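Local coordinates for protein group 3 allergen SMIPP-S YvT004A06 (Sarcoptes scabiei type hominis, PDB 3H7T) that is a scabies mite paralogue of trypsin-like serine proteases, inactivated at its catalytic site and so probably without proteolytic activity, at residues T10-A15 against S119-G124; I37-C42 against G184-P189. All blocks are in the same frame, centred on the assembly; numbering follows the deposited sequence.

Interaction 1 (T10-A15 against S119-G124); sequences TKEPWA and SVLVSG
Glu12 lays its aliphatic stem along Ser123, with Glu12 CG 3.4 Å from Ser123 OG, a van der Waals contact. CG stands beside the backbone N (chi1 -65°) and the chain bends at chi2 (92°), which swings the carboxylate past the same serine: Glu12 OE1 sits 3.6 Å from Ser123 CB. The other oxygen reaches back toward Leu121, two residues earlier in the strand, with Glu12 OE2 3.9 Å from Leu121 CD2. That methyl also meets the rim of the indole, where Trp14 CZ2 and Leu121 CD2 are 4.3 Å apart near the ring plane.

No direct hydrogen bond joins the segments; a water does so instead. It lies in the indole plane, accepts from Trp14 NE1 at 3.0 Å, donates to Leu121 O at 3.2 Å and is 2.8 Å from Ser123 OG. A type I turn, closed by Ala15 N to Glu12 O (2.9 Å), brings Glu12 CA under one face of the indole. Glu12 OE1 is bonded to Ser7 OG, while OE2 lies close to the carboxylate of Glu141, an arrangement that may raise the affinity of one acid for a proton.

The turn leads into barrel strand 15-20. Strand 119-124 runs between strands 140-147 and 189-192 of the other sheet, and Trp14 also packs on Pro189 and Val191.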
ATOM      1  N   THR A  10     -11.934 -12.420  -1.738  1.00 25.98           N
ATOM      2  CA  THR A  10     -11.485 -13.607  -2.480  1.00 26.74           C
ATOM      3  C   THR A  10     -10.771 -13.221  -3.780  1.00 26.95           C
ATOM      4  O   THR A  10      -9.957 -13.989  -4.294  1.00 27.49           O
ATOM      5  CB  THR A  10     -12.623 -14.657  -2.730  1.00 26.83           C
ATOM      6  OG1 THR A  10     -13.619 -14.123  -3.607  1.00 27.07           O
ATOM      7  CG2 THR A  10     -13.280 -15.086  -1.413  1.00 24.45           C
ATOM      8  N   LYS A  11     -11.040 -12.016  -4.282  1.00 26.69           N
ATOM      9  CA  LYS A  11     -10.321 -11.497  -5.454  1.00 26.66           C
ATOM     10  C   LYS A  11      -8.952 -10.926  -5.097  1.00 26.37           C
ATOM     11  O   LYS A  11      -8.066 -10.881  -5.941  1.00 27.34           O
ATOM     12  CB  LYS A  11     -11.144 -10.450  -6.211  1.00 26.21           C
ATOM     13  CG  LYS A  11     -12.617 -10.813  -6.391  1.00 33.24           C
ATOM     14  CD  LYS A  11     -12.846 -11.784  -7.541  1.00 40.93           C
ATOM     15  CE  LYS A  11     -13.152 -11.050  -8.837  1.00 44.67           C
ATOM     16  NZ  LYS A  11     -14.302 -10.101  -8.690  1.00 42.66           N
ATOM     17  N   GLU A  12      -8.785 -10.465  -3.859  1.00 25.85           N
ATOM     18  CA  GLU A  12      -7.488  -9.963  -3.396  1.00 25.44           C
ATOM     19  C   GLU A  12      -7.201 -10.453  -1.984  1.00 24.51           C
ATOM     20  O   GLU A  12      -7.099  -9.641  -1.065  1.00 23.35           O
ATOM     21  CB  GLU A  12      -7.419  -8.427  -3.448  1.00 25.74           C
ATOM     22  CG  GLU A  12      -7.489  -7.819  -4.832  1.00 22.64           C
ATOM     23  CD  GLU A  12      -8.902  -7.462  -5.261  1.00 25.45           C
ATOM     24  OE1 GLU A  12      -9.737  -7.087  -4.399  1.00 28.63           O
ATOM     25  OE2 GLU A  12      -9.174  -7.532  -6.473  1.00 29.21           O
ATOM     26  N   PRO A  13      -7.052 -11.789  -1.812  1.00 25.10           N
ATOM     27  CA  PRO A  13      -6.936 -12.414  -0.487  1.00 24.70           C
ATOM     28  C   PRO A  13      -5.684 -12.018   0.294  1.00 24.91           C
ATOM     29  O   PRO A  13      -5.560 -12.369   1.475  1.00 25.16           O
ATOM     30  CB  PRO A  13      -6.936 -13.915  -0.804  1.00 24.89           C
ATOM     31  CG  PRO A  13      -6.485 -14.004  -2.233  1.00 25.28           C
ATOM     32  CD  PRO A  13      -7.061 -12.799  -2.890  1.00 24.14           C
ATOM     33  N   TRP A  14      -4.781 -11.285  -0.361  1.00 24.71           N
ATOM     34  CA  TRP A  14      -3.569 -10.759   0.266  1.00 24.75           C
ATOM     35  C   TRP A  14      -3.808  -9.446   1.003  1.00 25.04           C
ATOM     36  O   TRP A  14      -3.004  -9.056   1.855  1.00 25.60           O
ATOM     37  CB  TRP A  14      -2.462 -10.567  -0.784  1.00 24.88           C
ATOM     38  CG  TRP A  14      -2.920  -9.840  -2.024  1.00 23.41           C
ATOM     39  CD1 TRP A  14      -2.936  -8.482  -2.230  1.00 21.59           C
ATOM     40  CD2 TRP A  14      -3.419 -10.434  -3.228  1.00 24.91           C
ATOM     41  NE1 TRP A  14      -3.418  -8.204  -3.483  1.00 23.20           N
ATOM     42  CE2 TRP A  14      -3.724  -9.382  -4.118  1.00 26.01           C
ATOM     43  CE3 TRP A  14      -3.639 -11.758  -3.642  1.00 26.05           C
ATOM     44  CZ2 TRP A  14      -4.243  -9.609  -5.405  1.00 23.90           C
ATOM     45  CZ3 TRP A  14      -4.151 -11.982  -4.917  1.00 27.11           C
ATOM     46  CH2 TRP A  14      -4.449 -10.904  -5.783  1.00 26.04           C
ATOM     47  N   ALA A  15      -4.907  -8.770   0.669  1.00 25.04           N
ATOM     48  CA  ALA A  15      -5.212  -7.454   1.226  1.00 24.65           C
ATOM     49  C   ALA A  15      -5.636  -7.524   2.687  1.00 24.85           C
ATOM     50  O   ALA A  15      -6.437  -8.380   3.078  1.00 25.28           O
ATOM     51  CB  ALA A  15      -6.279  -6.749   0.389  1.00 24.15           C
ATOM     52  N   SER A 119      -0.752  -2.386 -16.565  1.00 24.63           N
ATOM     53  CA  SER A 119      -1.690  -2.147 -15.469  1.00 25.32           C
ATOM     54  C   SER A 119      -1.316  -2.906 -14.200  1.00 24.67           C
ATOM     55  O   SER A 119      -0.834  -4.046 -14.258  1.00 24.14           O
ATOM     56  CB  SER A 119      -3.106  -2.552 -15.876  1.00 25.86           C
ATOM     57  OG  SER A 119      -3.654  -1.643 -16.808  1.00 31.51           O
ATOM     58  N   VAL A 120      -1.550  -2.258 -13.060  1.00 22.32           N
ATOM     59  CA  VAL A 120      -1.410  -2.888 -11.754  1.00 20.91           C
ATOM     60  C   VAL A 120      -2.778  -2.953 -11.095  1.00 19.55           C
ATOM     61  O   VAL A 120      -3.584  -2.006 -11.180  1.00 17.92           O
ATOM     62  CB  VAL A 120      -0.388  -2.158 -10.811  1.00 20.98           C
ATOM     63  CG1 VAL A 120       1.033  -2.197 -11.404  1.00 22.53           C
ATOM     64  CG2 VAL A 120      -0.816  -0.714 -10.523  1.00 19.17           C
ATOM     65  N   LEU A 121      -3.043  -4.084 -10.460  1.00 18.48           N
ATOM     66  CA  LEU A 121      -4.289  -4.281  -9.730  1.00 18.33           C
ATOM     67  C   LEU A 121      -4.125  -3.759  -8.301  1.00 17.22           C
ATOM     68  O   LEU A 121      -3.280  -4.244  -7.550  1.00 16.96           O
ATOM     69  CB  LEU A 121      -4.661  -5.773  -9.720  1.00 18.07           C
ATOM     70  CG  LEU A 121      -5.869  -6.150  -8.856  1.00 17.17           C
ATOM     71  CD1 LEU A 121      -7.149  -5.517  -9.420  1.00 20.20           C
ATOM     72  CD2 LEU A 121      -6.015  -7.665  -8.746  1.00 19.10           C
ATOM     73  N   VAL A 122      -4.949  -2.785  -7.936  1.00 17.72           N
ATOM     74  CA  VAL A 122      -4.873  -2.116  -6.639  1.00 18.93           C
ATOM     75  C   VAL A 122      -6.201  -2.317  -5.916  1.00 20.56           C
ATOM     76  O   VAL A 122      -7.257  -2.304  -6.538  1.00 22.20           O
ATOM     77  CB  VAL A 122      -4.602  -0.597  -6.814  1.00 18.78           C
ATOM     78  CG1 VAL A 122      -4.586   0.153  -5.458  1.00 19.68           C
ATOM     79  CG2 VAL A 122      -3.311  -0.358  -7.595  1.00 17.07           C
ATOM     80  N   SER A 123      -6.144  -2.496  -4.601  1.00 20.38           N
ATOM     81  CA  SER A 123      -7.339  -2.806  -3.826  1.00 21.02           C
ATOM     82  C   SER A 123      -7.210  -2.249  -2.418  1.00 20.45           C
ATOM     83  O   SER A 123      -6.144  -2.339  -1.797  1.00 20.90           O
ATOM     84  CB  SER A 123      -7.579  -4.324  -3.804  1.00 21.98           C
ATOM     85  OG  SER A 123      -6.452  -5.000  -3.289  1.00 24.96           O
ATOM     86  N   GLY A 124      -8.285  -1.637  -1.928  1.00 19.75           N
ATOM     87  CA  GLY A 124      -8.284  -1.069  -0.591  1.00 19.22           C
ATOM     88  C   GLY A 124      -9.622  -0.485  -0.189  1.00 18.90           C
ATOM     89  O   GLY A 124     -10.618  -0.638  -0.902  1.00 18.78           O
TER
HETATM   90  O   HOH W   1      -4.194  -5.667  -4.802  1.00 21.23           O

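Interaction 2 (I37-C42 against G184-P189); sequences ITAAQC and GDAGDP
Ala186 points its methyl at the flat carboxamide of Gln41: Ala186 CB is 3.7 Å from Gln41 CD, almost straight above it, and 3.7 Å from Gln41 OE1. The methyl therefore faces the amide group broadside. From the same segment, 37-42, Cys42 SG comes within 3.9 Å of Ala186 CB, and Ala39 CB meets Ala186 CB methyl to methyl at 4.2 Å. Cys42 SG stands beside its own backbone N (chi1 -59°), which directs the sulfur to the Ala186 methyl. Bonds elsewhere hold these groups: Asn85 ND2 on OE1 and Tyr202 O on NE2 fix the rotation of the Gln41 amide, and a disulfide ties Cys42 to Cys26.

This is the centre of the trypsin fold: the sequences TAAQC and GDAGDP stand where active relatives carry TAAHC and GDSGGP. Gln41 and Ala186 thus occupy the positions of the histidine and serine of the catalytic triad, and the pair meets here by dispersion contact. Asp185 receives the amino group of Ile1 on OD2, as in the activated family fold.

Gly187, third residue of a type II turn from Asp185 to Asp188, has no side chain, and its backbone slides against strand end 37-38. Gly187 CA packs 3.6 Å from Ala39 N and 3.7 Å from Thr38 OG1, whose hydroxyl is bonded to Gly27 O. Further along, a water donates to Ile37 O (2.8 Å) and to Gly187 O (2.6 Å), bridging two carbonyls that converge on it at roughly right angles.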
ATOM      1  N   ILE A  37       3.080  -5.933   4.994  1.00 23.95           N
ATOM      2  CA  ILE A  37       3.708  -4.701   4.516  1.00 23.32           C
ATOM      3  C   ILE A  37       2.658  -3.612   4.243  1.00 22.91           C
ATOM      4  O   ILE A  37       1.622  -3.873   3.636  1.00 21.98           O
ATOM      5  CB  ILE A  37       4.616  -4.935   3.279  1.00 23.09           C
ATOM      6  CG1 ILE A  37       5.345  -3.641   2.882  1.00 23.12           C
ATOM      7  CG2 ILE A  37       3.829  -5.544   2.103  1.00 18.35           C
ATOM      8  CD1 ILE A  37       6.522  -3.855   1.939  1.00 24.49           C
ATOM      9  N   THR A  38       2.955  -2.403   4.704  1.00 23.47           N
ATOM     10  CA  THR A  38       2.092  -1.236   4.519  1.00 24.43           C
ATOM     11  C   THR A  38       2.981  -0.018   4.223  1.00 24.39           C
ATOM     12  O   THR A  38       4.190  -0.175   4.010  1.00 24.34           O
ATOM     13  CB  THR A  38       1.155  -1.032   5.764  1.00 24.56           C
ATOM     14  OG1 THR A  38       0.182  -0.024   5.490  1.00 26.30           O
ATOM     15  CG2 THR A  38       1.949  -0.649   7.025  1.00 26.62           C
ATOM     16  N   ALA A  39       2.396   1.180   4.170  1.00 23.89           N
ATOM     17  CA  ALA A  39       3.181   2.401   3.988  1.00 24.28           C
ATOM     18  C   ALA A  39       3.741   2.869   5.322  1.00 24.19           C
ATOM     19  O   ALA A  39       3.089   2.724   6.350  1.00 24.70           O
ATOM     20  CB  ALA A  39       2.329   3.504   3.370  1.00 23.52           C
ATOM     21  N   ALA A  40       4.941   3.447   5.299  1.00 23.46           N
ATOM     22  CA  ALA A  40       5.541   4.009   6.513  1.00 22.97           C
ATOM     23  C   ALA A  40       4.711   5.137   7.128  1.00 22.73           C
ATOM     24  O   ALA A  40       4.569   5.197   8.345  1.00 22.18           O
ATOM     25  CB  ALA A  40       6.947   4.474   6.244  1.00 22.29           C
ATOM     26  N   GLN A  41       4.167   6.017   6.277  1.00 23.25           N
ATOM     27  CA  GLN A  41       3.317   7.139   6.709  1.00 25.19           C
ATOM     28  C   GLN A  41       2.158   6.722   7.618  1.00 26.67           C
ATOM     29  O   GLN A  41       1.561   7.561   8.291  1.00 28.59           O
ATOM     30  CB  GLN A  41       2.762   7.905   5.496  1.00 24.36           C
ATOM     31  CG  GLN A  41       1.653   7.153   4.732  1.00 20.78           C
ATOM     32  CD  GLN A  41       1.227   7.869   3.464  1.00 23.44           C
ATOM     33  OE1 GLN A  41       1.644   7.494   2.369  1.00 19.19           O
ATOM     34  NE2 GLN A  41       0.406   8.922   3.606  1.00 15.69           N
ATOM     35  N   CYS A  42       1.836   5.434   7.609  1.00 27.65           N
ATOM     36  CA  CYS A  42       0.722   4.892   8.374  1.00 29.51           C
ATOM     37  C   CYS A  42       1.071   4.659   9.834  1.00 29.78           C
ATOM     38  O   CYS A  42       0.222   4.826  10.706  1.00 29.14           O
ATOM     39  CB  CYS A  42       0.273   3.560   7.767  1.00 29.85           C
ATOM     40  SG  CYS A  42      -0.264   3.684   6.046  1.00 41.19           S
ATOM     41  N   GLY A 184      -7.036   7.073   3.044  1.00 18.40           N
ATOM     42  CA  GLY A 184      -7.202   5.717   3.562  1.00 20.05           C
ATOM     43  C   GLY A 184      -6.598   4.600   2.710  1.00 19.30           C
ATOM     44  O   GLY A 184      -6.538   3.444   3.143  1.00 20.12           O
ATOM     45  N   ASP A 185      -6.159   4.935   1.503  1.00 19.47           N
ATOM     46  CA  ASP A 185      -5.583   3.948   0.578  1.00 19.90           C
ATOM     47  C   ASP A 185      -4.062   3.831   0.640  1.00 21.46           C
ATOM     48  O   ASP A 185      -3.481   3.049  -0.117  1.00 22.05           O
ATOM     49  CB  ASP A 185      -5.983   4.245  -0.875  1.00 19.10           C
ATOM     50  CG  ASP A 185      -7.393   3.794  -1.213  1.00 23.38           C
ATOM     51  OD1 ASP A 185      -7.826   2.707  -0.762  1.00 20.84           O
ATOM     52  OD2 ASP A 185      -8.068   4.531  -1.968  1.00 26.06           O
ATOM     53  N   ALA A 186      -3.406   4.594   1.512  1.00 20.42           N
ATOM     54  CA  ALA A 186      -1.969   4.384   1.724  1.00 21.54           C
ATOM     55  C   ALA A 186      -1.759   2.943   2.168  1.00 21.51           C
ATOM     56  O   ALA A 186      -2.521   2.420   2.989  1.00 20.36           O
ATOM     57  CB  ALA A 186      -1.402   5.362   2.764  1.00 20.35           C
ATOM     58  N   GLY A 187      -0.756   2.289   1.585  1.00 20.81           N
ATOM     59  CA  GLY A 187      -0.429   0.923   1.947  1.00 19.53           C
ATOM     60  C   GLY A 187      -1.107  -0.119   1.091  1.00 19.61           C
ATOM     61  O   GLY A 187      -0.763  -1.302   1.174  1.00 20.79           O
ATOM     62  N   ASP A 188      -2.062   0.302   0.261  1.00 19.25           N
ATOM     63  CA  ASP A 188      -2.787  -0.630  -0.612  1.00 19.27           C
ATOM     64  C   ASP A 188      -1.806  -1.408  -1.489  1.00 18.65           C
ATOM     65  O   ASP A 188      -0.837  -0.834  -1.989  1.00 17.91           O
ATOM     66  CB  ASP A 188      -3.750   0.115  -1.529  1.00 19.50           C
ATOM     67  CG  ASP A 188      -5.056   0.505  -0.850  1.00 25.17           C
ATOM     68  OD1 ASP A 188      -5.200   0.348   0.385  1.00 21.43           O
ATOM     69  OD2 ASP A 188      -5.947   0.982  -1.582  1.00 26.08           O
ATOM     70  N   PRO A 189      -2.048  -2.722  -1.664  1.00 19.32           N
ATOM     71  CA  PRO A 189      -1.198  -3.509  -2.549  1.00 18.78           C
ATOM     72  C   PRO A 189      -1.425  -3.156  -4.017  1.00 19.61           C
ATOM     73  O   PRO A 189      -2.551  -2.839  -4.427  1.00 18.79           O
ATOM     74  CB  PRO A 189      -1.639  -4.951  -2.276  1.00 20.18           C
ATOM     75  CG  PRO A 189      -3.060  -4.822  -1.719  1.00 21.70           C
ATOM     76  CD  PRO A 189      -3.045  -3.545  -0.948  1.00 17.71           C
TER
HETATM   77  O   HOH W   2       0.839  -3.365   0.947  1.00 19.05           O

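Overall arrangement
From the N terminus, strand 5-6 joins the second sheet before the chain reaches 10-15, which leads into the six-stranded barrel. Interaction 1 closes a loop from there to strand 119-124, bringing that entry turn back against the second sheet. Interaction 2 closes a second loop, from the barrel strand end and short helix at 37-42 to the turn at 184-189. Because 37-42 falls inside the first loop and 184-189 beyond it, the two cross. Both tie the two sheets together, with centres about 13 Å apart, and they meet where Asp188 and Pro189 pack on Ser123 and Gly124, and Trp14 on Pro189.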